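PDB 3URF: tumor necrosis factor receptor superfamily member 11B, which acts as a soluble decoy receptor for the cytokine RANKL, neutralising its drive toward osteoclast formation and so restraining osteoclast activation. Local coordinates for residues K99-V110 and G113-C124; P125-T133 and K155-I163. All coordinates share one frame; numbering follows the deposited sequence.

Interaction 1. Residues K99-V110 and G113-C124; sequences KHRSCPPGFGVV and GTPERNTVCKRC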
loop_
_atom_site.group_PDB
_atom_site.type_symbol
_atom_site.label_atom_id
_atom_site.label_comp_id
_atom_site.label_asym_id
_atom_site.label_seq_id
_atom_site.Cartn_x
_atom_site.Cartn_y
_atom_site.Cartn_z
ATOM N N LYS B 99 14.362 -1.074 -23.799
ATOM C CA LYS B 99 14.908 -1.179 -25.129
ATOM C C LYS B 99 13.755 -1.177 -26.098
ATOM O O LYS B 99 12.747 -1.836 -25.865
ATOM C CB LYS B 99 15.716 -2.467 -25.280
ATOM C CG LYS B 99 17.173 -2.344 -24.843
ATOM C CD LYS B 99 17.750 -3.704 -24.443
ATOM C CE LYS B 99 19.159 -3.573 -23.863
ATOM N NZ LYS B 99 19.579 -4.781 -23.083
ATOM N N HIS B 100 13.908 -0.403 -27.169
ATOM C CA HIS B 100 13.003 -0.423 -28.307
ATOM C C HIS B 100 12.777 -1.849 -28.782
ATOM O O HIS B 100 13.702 -2.682 -28.784
ATOM C CB HIS B 100 13.594 0.384 -29.463
ATOM C CG HIS B 100 13.603 1.861 -29.235
ATOM N ND1 HIS B 100 12.491 2.556 -28.806
ATOM C CD2 HIS B 100 14.583 2.782 -29.393
ATOM C CE1 HIS B 100 12.792 3.840 -28.694
ATOM N NE2 HIS B 100 14.056 4.001 -29.040
ATOM N N ARG B 101 11.540 -2.118 -29.188
ATOM C CA ARG B 101 11.180 -3.365 -29.850
ATOM C C ARG B 101 12.081 -3.653 -31.051
ATOM O O ARG B 101 12.396 -2.761 -31.837
ATOM C CB ARG B 101 9.723 -3.296 -30.318
ATOM C CG ARG B 101 9.224 -4.553 -31.013
ATOM C CD ARG B 101 7.736 -4.446 -31.325
ATOM N NE ARG B 101 7.242 -3.080 -31.156
ATOM C CZ ARG B 101 6.413 -2.693 -30.189
ATOM N NH1 ARG B 101 5.971 -3.572 -29.295
ATOM N NH2 ARG B 101 6.017 -1.426 -30.122
ATOM N N SER B 102 12.501 -4.902 -31.188
ATOM C CA SER B 102 13.197 -5.319 -32.395
ATOM C C SER B 102 12.164 -5.753 -33.424
ATOM O O SER B 102 11.268 -6.537 -33.122
ATOM C CB SER B 102 14.163 -6.467 -32.093
ATOM O OG SER B 102 15.505 -6.033 -32.203
ATOM N N CYS B 103 12.263 -5.225 -34.636
ATOM C CA CYS B 103 11.366 -5.654 -35.700
ATOM C C CYS B 103 11.888 -6.959 -36.292
ATOM O O CYS B 103 13.000 -7.003 -36.826
ATOM C CB CYS B 103 11.240 -4.576 -36.770
ATOM S SG CYS B 103 9.558 -4.288 -37.303
ATOM N N PRO B 104 11.089 -8.029 -36.180
ATOM C CA PRO B 104 11.487 -9.395 -36.531
ATOM C C PRO B 104 12.089 -9.483 -37.929
ATOM O O PRO B 104 11.825 -8.623 -38.780
ATOM C CB PRO B 104 10.167 -10.168 -36.481
ATOM C CG PRO B 104 9.307 -9.390 -35.549
ATOM C CD PRO B 104 9.681 -7.952 -35.749
ATOM N N PRO B 105 12.897 -10.524 -38.171
ATOM C CA PRO B 105 13.486 -10.688 -39.503
ATOM C C PRO B 105 12.412 -10.663 -40.577
ATOM O O PRO B 105 12.741 -10.723 -41.755
ATOM C CB PRO B 105 14.140 -12.072 -39.432
ATOM C CG PRO B 105 14.440 -12.272 -37.975
ATOM C CD PRO B 105 13.313 -11.584 -37.235
ATOM N N GLY B 106 11.146 -10.569 -40.181
ATOM C CA GLY B 106 10.072 -10.538 -41.155
ATOM C C GLY B 106 9.560 -9.141 -41.459
ATOM O O GLY B 106 9.122 -8.868 -42.583
ATOM N N PHE B 107 9.647 -8.255 -40.464
ATOM C CA PHE B 107 8.917 -6.990 -40.474
ATOM C C PHE B 107 9.824 -5.767 -40.540
ATOM O O PHE B 107 11.047 -5.895 -40.478
ATOM C CB PHE B 107 8.072 -6.895 -39.206
ATOM C CG PHE B 107 7.116 -8.035 -39.026
ATOM C CD1 PHE B 107 5.767 -7.797 -38.806
ATOM C CD2 PHE B 107 7.563 -9.347 -39.081
ATOM C CE1 PHE B 107 4.881 -8.848 -38.639
ATOM C CE2 PHE B 107 6.685 -10.397 -38.924
ATOM C CZ PHE B 107 5.339 -10.148 -38.703
ATOM N N GLY B 108 9.216 -4.581 -40.637
ATOM C CA GLY B 108 9.968 -3.334 -40.699
ATOM C C GLY B 108 9.449 -2.133 -39.906
ATOM O O GLY B 108 8.235 -1.941 -39.755
ATOM N N VAL B 109 10.383 -1.316 -39.412
ATOM C CA VAL B 109 10.061 -0.098 -38.657
ATOM C C VAL B 109 9.209 0.897 -39.441
ATOM O O VAL B 109 9.648 1.455 -40.450
ATOM C CB VAL B 109 11.334 0.661 -38.217
ATOM C CG1 VAL B 109 10.969 2.012 -37.593
ATOM C CG2 VAL B 109 12.151 -0.175 -37.264
ATOM N N VAL B 110 8.004 1.146 -38.953
ATOM C CA VAL B 110 7.107 2.079 -39.612
ATOM C C VAL B 110 6.999 3.361 -38.809
ATOM O O VAL B 110 6.514 4.383 -39.309
ATOM C CB VAL B 110 5.715 1.470 -39.793
ATOM C CG1 VAL B 110 5.469 1.156 -41.260
ATOM C CG2 VAL B 110 5.569 0.220 -38.930
ATOM N N GLY B 113 11.102 4.464 -33.050
ATOM C CA GLY B 113 11.119 4.563 -31.611
ATOM C C GLY B 113 11.830 5.853 -31.275
ATOM O O GLY B 113 12.730 6.282 -31.998
ATOM N N THR B 114 11.406 6.484 -30.190
ATOM C CA THR B 114 11.994 7.730 -29.743
ATOM C C THR B 114 12.329 7.540 -28.284
ATOM O O THR B 114 12.136 6.449 -27.745
ATOM C CB THR B 114 10.989 8.884 -29.866
ATOM O OG1 THR B 114 9.826 8.593 -29.074
ATOM C CG2 THR B 114 10.584 9.094 -31.318
ATOM N N PRO B 115 12.830 8.596 -27.630
ATOM C CA PRO B 115 13.081 8.456 -26.192
ATOM C C PRO B 115 11.771 8.367 -25.434
ATOM O O PRO B 115 11.791 8.051 -24.241
ATOM C CB PRO B 115 13.802 9.756 -25.817
ATOM C CG PRO B 115 14.318 10.297 -27.106
ATOM C CD PRO B 115 13.345 9.863 -28.165
ATOM N N GLU B 116 10.657 8.641 -26.112
ATOM C CA GLU B 116 9.351 8.578 -25.458
ATOM C C GLU B 116 8.441 7.488 -26.001
ATOM O O GLU B 116 7.493 7.098 -25.325
ATOM C CB GLU B 116 8.627 9.918 -25.520
ATOM C CG GLU B 116 9.328 11.062 -24.790
ATOM C CD GLU B 116 10.423 11.717 -25.624
ATOM O OE1 GLU B 116 10.612 11.318 -26.800
ATOM O OE2 GLU B 116 11.095 12.632 -25.097
ATOM N N ARG B 117 8.712 6.993 -27.206
ATOM C CA ARG B 117 7.827 5.981 -27.786
ATOM C C ARG B 117 8.573 4.782 -28.327
ATOM O O ARG B 117 9.697 4.898 -28.818
ATOM C CB ARG B 117 6.931 6.575 -28.869
ATOM C CG ARG B 117 5.822 7.458 -28.334
ATOM C CD ARG B 117 5.444 8.522 -29.360
ATOM N NE ARG B 117 4.306 9.332 -28.930
ATOM C CZ ARG B 117 3.756 10.305 -29.656
ATOM N NH1 ARG B 117 4.239 10.607 -30.859
ATOM N NH2 ARG B 117 2.722 10.984 -29.174
ATOM N N ASN B 118 7.939 3.620 -28.228
ATOM C CA ASN B 118 8.582 2.406 -28.689
ATOM C C ASN B 118 8.671 2.469 -30.197
ATOM O O ASN B 118 8.022 3.309 -30.824
ATOM C CB ASN B 118 7.810 1.169 -28.243
ATOM C CG ASN B 118 8.695 -0.056 -28.135
ATOM O OD1 ASN B 118 9.786 -0.095 -28.700
ATOM N ND2 ASN B 118 8.235 -1.061 -27.405
ATOM N N THR B 119 9.489 1.617 -30.795
ATOM C CA THR B 119 9.467 1.540 -32.244
ATOM C C THR B 119 8.256 0.689 -32.599
ATOM O O THR B 119 8.016 -0.359 -31.993
ATOM C CB THR B 119 10.786 0.989 -32.854
ATOM O OG1 THR B 119 10.866 -0.427 -32.674
ATOM C CG2 THR B 119 11.984 1.631 -32.193
ATOM N N VAL B 120 7.467 1.179 -33.546
ATOM C CA VAL B 120 6.290 0.466 -34.020
ATOM C C VAL B 120 6.641 -0.359 -35.252
ATOM O O VAL B 120 7.118 0.179 -36.254
ATOM C CB VAL B 120 5.168 1.453 -34.405
ATOM C CG1 VAL B 120 3.889 0.703 -34.798
ATOM C CG2 VAL B 120 4.920 2.442 -33.274
ATOM N N CYS B 121 6.399 -1.662 -35.183
ATOM C CA CYS B 121 6.662 -2.524 -36.326
ATOM C C CYS B 121 5.380 -2.823 -37.103
ATOM O O CYS B 121 4.285 -2.563 -36.616
ATOM C CB CYS B 121 7.381 -3.801 -35.880
ATOM S SG CYS B 121 9.132 -3.508 -35.462
ATOM N N LYS B 122 5.529 -3.331 -38.323
ATOM C CA LYS B 122 4.398 -3.732 -39.167
ATOM C C LYS B 122 4.842 -4.830 -40.122
ATOM O O LYS B 122 6.013 -5.199 -40.151
ATOM C CB LYS B 122 3.853 -2.546 -39.969
ATOM C CG LYS B 122 2.448 -2.105 -39.574
ATOM C CD LYS B 122 1.441 -2.303 -40.714
ATOM C CE LYS B 122 -0.006 -2.051 -40.257
ATOM N NZ LYS B 122 -1.027 -2.399 -41.296
ATOM N N ARG B 123 3.914 -5.358 -40.907
ATOM C CA ARG B 123 4.280 -6.377 -41.880
ATOM C C ARG B 123 4.672 -5.758 -43.209
ATOM O O ARG B 123 4.085 -4.766 -43.637
ATOM C CB ARG B 123 3.144 -7.368 -42.090
ATOM C CG ARG B 123 3.038 -8.380 -40.989
ATOM C CD ARG B 123 3.020 -9.785 -41.546
ATOM N NE ARG B 123 2.839 -10.761 -40.478
ATOM C CZ ARG B 123 2.514 -12.033 -40.683
ATOM N NH1 ARG B 123 2.328 -12.475 -41.924
ATOM N NH2 ARG B 123 2.369 -12.860 -39.652
ATOM N N CYS B 124 5.673 -6.348 -43.854
ATOM C CA CYS B 124 6.095 -5.892 -45.173
ATOM C C CYS B 124 5.057 -6.246 -46.244
ATOM O O CYS B 124 4.886 -7.419 -46.587
ATOM C CB CYS B 124 7.472 -6.469 -45.529
ATOM S SG CYS B 124 8.864 -5.717 -44.633
HETATM O O HOH W 1 6.691 -8.499 -42.311
#
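In the third cysteine-rich repeat of the receptor's N-terminal cysteine-rich part, a disulfide joins Cys-103 SG to Cys-121 SG (2.0 Å), tying the loop before one hairpin strand to the other strand. Next to it Arg-101 and Asn-118 interlock. Asn-118 OD1 offers a lone pair, in its carbonyl plane, to the backbone N of Arg-101 (2.7 Å, nearly straight at 171°) and also accepts from Thr-119 N, while ND2 lies over one face of the guanidinium. Bent at chi3 (13°), the Arg-101 chain swings round to grip Thr-119 O side-on with NE at 3.0 Å and NH2 at 2.9 Å. Replacing Asn-118 by a leucine would probably leave the Arg-101 and Thr-119 amides without their shared acceptor and strip the guanidinium of its stacked amide. The antiparallel hairpin of 107-111 and 120-123 is loosely paired, but Val-110 N donates to Val-120 O (3.0 Å). Thr-119 CG2 packs over a face of the His-100 ring, 3.4 Å from CG. Gly-113 CA makes a CH-pi contact 3.8 Å from that ring's centroid; glycine suits the site, since a CB would run into the imidazole. At the far end a water bridges Gly-106 O and Cys-124 N.

Interaction 2. Residues P125-T133 and K155-I163; sequences PDGFFSNET and KGNATHDNI. With NAG (2-acetamido-2-deoxy-beta-D-glucopyranose), chain C.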
loop_
_atom_site.group_PDB
_atom_site.type_symbol
_atom_site.label_atom_id
_atom_site.label_comp_id
_atom_site.label_asym_id
_atom_site.label_seq_id
_atom_site.Cartn_x
_atom_site.Cartn_y
_atom_site.Cartn_z
ATOM N N PRO B 125 4.359 -5.224 -46.774
ATOM C CA PRO B 125 3.328 -5.415 -47.805
ATOM C C PRO B 125 3.816 -6.245 -48.999
ATOM O O PRO B 125 5.004 -6.578 -49.112
ATOM C CB PRO B 125 3.021 -3.981 -48.258
ATOM C CG PRO B 125 3.346 -3.138 -47.069
ATOM C CD PRO B 125 4.532 -3.802 -46.422
ATOM N N ASP B 126 2.895 -6.592 -49.887
ATOM C CA ASP B 126 3.298 -7.288 -51.090
ATOM C C ASP B 126 4.307 -6.406 -51.808
ATOM O O ASP B 126 4.071 -5.211 -51.998
ATOM C CB ASP B 126 2.093 -7.600 -51.976
ATOM C CG ASP B 126 1.390 -8.885 -51.569
ATOM O OD1 ASP B 126 1.915 -9.973 -51.900
ATOM O OD2 ASP B 126 0.321 -8.809 -50.919
ATOM N N GLY B 127 5.448 -6.988 -52.165
ATOM C CA GLY B 127 6.476 -6.263 -52.888
ATOM C C GLY B 127 7.518 -5.586 -52.013
ATOM O O GLY B 127 8.281 -4.749 -52.497
ATOM N N PHE B 128 7.552 -5.943 -50.730
ATOM C CA PHE B 128 8.551 -5.412 -49.803
ATOM C C PHE B 128 9.176 -6.528 -48.986
ATOM O O PHE B 128 8.798 -7.691 -49.111
ATOM C CB PHE B 128 7.932 -4.388 -48.860
ATOM C CG PHE B 128 7.555 -3.105 -49.528
ATOM C CD1 PHE B 128 8.420 -2.026 -49.515
ATOM C CD2 PHE B 128 6.335 -2.978 -50.178
ATOM C CE1 PHE B 128 8.078 -0.835 -50.134
ATOM C CE2 PHE B 128 5.986 -1.793 -50.801
ATOM C CZ PHE B 128 6.860 -0.720 -50.780
ATOM N N PHE B 129 10.127 -6.167 -48.134
ATOM C CA PHE B 129 10.832 -7.166 -47.352
ATOM C C PHE B 129 11.775 -6.530 -46.320
ATOM O O PHE B 129 12.018 -5.313 -46.351
ATOM C CB PHE B 129 11.630 -8.079 -48.292
ATOM C CG PHE B 129 12.920 -7.475 -48.761
ATOM C CD1 PHE B 129 14.137 -7.914 -48.249
ATOM C CD2 PHE B 129 12.919 -6.447 -49.698
ATOM C CE1 PHE B 129 15.330 -7.350 -48.674
ATOM C CE2 PHE B 129 14.113 -5.872 -50.131
ATOM C CZ PHE B 129 15.317 -6.324 -49.617
ATOM N N SER B 130 12.269 -7.368 -45.406
ATOM C CA SER B 130 13.443 -7.070 -44.580
ATOM C C SER B 130 14.155 -8.370 -44.192
ATOM O O SER B 130 13.524 -9.290 -43.674
ATOM C CB SER B 130 13.068 -6.262 -43.329
ATOM O OG SER B 130 11.679 -6.349 -43.078
ATOM N N ASN B 131 15.462 -8.441 -44.443
ATOM C CA ASN B 131 16.232 -9.652 -44.139
ATOM C C ASN B 131 16.681 -9.793 -42.670
ATOM O O ASN B 131 17.316 -10.784 -42.304
ATOM C CB ASN B 131 17.434 -9.803 -45.096
ATOM C CG ASN B 131 18.438 -8.652 -44.989
ATOM O OD1 ASN B 131 18.578 -8.029 -43.934
ATOM N ND2 ASN B 131 19.150 -8.375 -46.087
ATOM N N GLU B 132 16.337 -8.823 -41.824
ATOM C CA GLU B 132 16.916 -8.771 -40.481
ATOM C C GLU B 132 15.961 -8.418 -39.348
ATOM O O GLU B 132 14.823 -7.990 -39.564
ATOM C CB GLU B 132 18.063 -7.770 -40.460
ATOM C CG GLU B 132 17.636 -6.381 -40.882
ATOM C CD GLU B 132 18.805 -5.437 -40.991
ATOM O OE1 GLU B 132 18.642 -4.347 -41.585
ATOM O OE2 GLU B 132 19.892 -5.796 -40.482
ATOM N N THR B 133 16.455 -8.613 -38.128
ATOM C CA THR B 133 15.780 -8.134 -36.933
ATOM C C THR B 133 16.457 -6.836 -36.543
ATOM O O THR B 133 17.593 -6.840 -36.062
ATOM C CB THR B 133 15.899 -9.122 -35.761
ATOM O OG1 THR B 133 16.300 -10.406 -36.250
ATOM C CG2 THR B 133 14.566 -9.249 -35.034
ATOM N N LYS B 155 12.037 -15.015 -57.022
ATOM C CA LYS B 155 10.965 -14.215 -56.461
ATOM C C LYS B 155 11.321 -13.846 -55.024
ATOM O O LYS B 155 11.975 -14.617 -54.315
ATOM C CB LYS B 155 9.653 -15.004 -56.472
ATOM C CG LYS B 155 9.178 -15.484 -57.847
ATOM C CD LYS B 155 10.198 -16.401 -58.550
ATOM C CE LYS B 155 10.627 -17.585 -57.681
ATOM N NZ LYS B 155 11.851 -18.249 -58.220
ATOM N N GLY B 156 10.896 -12.662 -54.600
ATOM C CA GLY B 156 11.131 -12.228 -53.243
ATOM C C GLY B 156 9.836 -12.226 -52.466
ATOM O O GLY B 156 8.835 -11.681 -52.931
ATOM N N ASN B 157 9.848 -12.856 -51.293
ATOM C CA ASN B 157 8.710 -12.804 -50.378
ATOM C C ASN B 157 8.784 -11.582 -49.458
ATOM O O ASN B 157 9.403 -10.574 -49.800
ATOM C CB ASN B 157 8.578 -14.105 -49.568
ATOM C CG ASN B 157 9.920 -14.665 -49.122
ATOM O OD1 ASN B 157 10.664 -14.014 -48.392
ATOM N ND2 ASN B 157 10.224 -15.890 -49.549
ATOM N N ALA B 158 8.151 -11.670 -48.295
ATOM C CA ALA B 158 8.178 -10.565 -47.344
ATOM C C ALA B 158 9.457 -10.575 -46.509
ATOM O O ALA B 158 9.716 -9.651 -45.735
ATOM C CB ALA B 158 6.944 -10.598 -46.442
ATOM N N THR B 159 10.255 -11.624 -46.676
ATOM C CA THR B 159 11.456 -11.805 -45.876
ATOM C C THR B 159 12.683 -11.751 -46.762
ATOM O O THR B 159 13.813 -11.711 -46.272
ATOM C CB THR B 159 11.437 -13.168 -45.155
ATOM O OG1 THR B 159 11.831 -14.208 -46.061
ATOM C CG2 THR B 159 10.044 -13.468 -44.635
ATOM N N HIS B 160 12.457 -11.756 -48.072
ATOM C CA HIS B 160 13.553 -11.895 -49.019
ATOM C C HIS B 160 13.358 -11.057 -50.280
ATOM O O HIS B 160 12.267 -10.981 -50.842
ATOM C CB HIS B 160 13.731 -13.366 -49.388
ATOM C CG HIS B 160 15.153 -13.756 -49.642
ATOM N ND1 HIS B 160 15.836 -13.383 -50.780
ATOM C CD2 HIS B 160 16.018 -14.495 -48.909
ATOM C CE1 HIS B 160 17.063 -13.871 -50.735
ATOM N NE2 HIS B 160 17.198 -14.550 -49.610
ATOM N N ASP B 161 14.437 -10.425 -50.715
ATOM C CA ASP B 161 14.420 -9.552 -51.878
ATOM C C ASP B 161 14.367 -10.396 -53.147
ATOM O O ASP B 161 14.459 -11.621 -53.090
ATOM C CB ASP B 161 15.690 -8.704 -51.857
ATOM C CG ASP B 161 15.711 -7.637 -52.921
ATOM O OD1 ASP B 161 14.642 -7.306 -53.479
ATOM O OD2 ASP B 161 16.817 -7.121 -53.183
ATOM N N ASN B 162 14.206 -9.753 -54.293
ATOM C CA ASN B 162 14.362 -10.474 -55.541
ATOM C C ASN B 162 15.850 -10.773 -55.734
ATOM O O ASN B 162 16.688 -9.868 -55.683
ATOM C CB ASN B 162 13.812 -9.676 -56.738
ATOM C CG ASN B 162 12.314 -9.391 -56.631
ATOM O OD1 ASN B 162 11.584 -10.067 -55.902
ATOM N ND2 ASN B 162 11.853 -8.385 -57.369
ATOM N N ILE B 163 16.180 -12.047 -55.924
ATOM C CA ILE B 163 17.535 -12.426 -56.302
ATOM C C ILE B 163 17.609 -12.362 -57.826
ATOM O O ILE B 163 16.928 -13.119 -58.519
ATOM C CB ILE B 163 17.889 -13.844 -55.811
ATOM C CG1 ILE B 163 17.378 -14.048 -54.381
ATOM C CG2 ILE B 163 19.392 -14.092 -55.915
ATOM C CD1 ILE B 163 17.759 -15.381 -53.769
HETATM C C1 NAG C . 11.059 -16.604 -48.603
HETATM C C2 NAG C . 10.344 -17.766 -47.892
HETATM C C3 NAG C . 11.267 -18.658 -47.043
HETATM C C4 NAG C . 12.515 -19.044 -47.842
HETATM C C5 NAG C . 13.166 -17.774 -48.402
HETATM C C6 NAG C . 14.378 -18.119 -49.260
HETATM C C7 NAG C . 8.079 -17.889 -47.014
HETATM C C8 NAG C . 7.442 -17.986 -45.660
HETATM N N2 NAG C . 9.251 -17.251 -47.078
HETATM O O3 NAG C . 10.558 -19.814 -46.631
HETATM O O4 NAG C . 13.442 -19.793 -47.057
HETATM O O5 NAG C . 12.270 -17.027 -49.205
HETATM O O6 NAG C . 13.911 -18.508 -50.532
HETATM O O7 NAG C . 7.528 -18.387 -47.995
#
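The N-glycosylation sequon of the fourth cysteine-rich repeat, Asn-157 to Thr-159, lies against the short strand 128-129, which pairs antiparallel with 140-141; the backbones come closest at Phe-129 and Ala-158. They meet through modest contacts: Ser-130 N makes a weak hydrogen bond to Ala-158 O (3.4 Å), the same oxygen receives a CA-H...O contact from Phe-129 CA (3.2 Å), and Ala-158 CA returns one to Phe-128 O. The small methyl of alanine is consistent with so close an approach of the chains. Most of the side-chain contact is carried by Phe-129. Its CG sits between the backbone N and the carbonyl carbon (chi1 79°), a setting that carries the ring past the His-160 backbone and onto Asp-161. Asp-161 CB lies over one face of the ring, 3.6 Å from its centroid in a CH-pi contact, and the carboxylate continues the stack with its plane only 6° from that of the ring. Aspartate is tolerable against the ring probably because OD1 also accepts a hydrogen bond from Thr-143 N. In the sequon itself an Asx turn is formed: Asn-157 OD1 takes Thr-159 N on a lone pair at 3.0 Å and Thr-159 OG1, tilted from the amide plane, at 2.6 Å. The sequon threonine thus holds the amide from two points, while ND2 carries the sugar through its 1.4 Å bond to NAG C1. His-160 borders the sugar, CB being 3.9 Å from NAG O5, and its ND1 donates almost straight (175°) to Asp-161 O, in the ring plane, which fixes the rotation of the imidazole.

Overall arrangement
The two contacts follow one another along the chain, and their centres lie about 17 Å apart, one in the hairpin of the third cysteine-rich repeat and the other in the fourth repeat. Strand 120-123 leads directly through Cys-124 into 125-133, and Cys-124 is itself tied to Cys-139 by a disulfide. Where the two contacts meet, Ser-130 OG lies 2.7 Å from Phe-107 O, a probable hydrogen bond, and packs 3.3 Å from Cys-124 SG, while Thr-133 rests on Pro-105 and Cys-103. The consecutive repeats are therefore in direct contact across their junction. The glycan sits on interaction 2, yet the Arg-123 side chain of interaction 1 comes, at its nearest atoms, to about 8 Å from this same sugar.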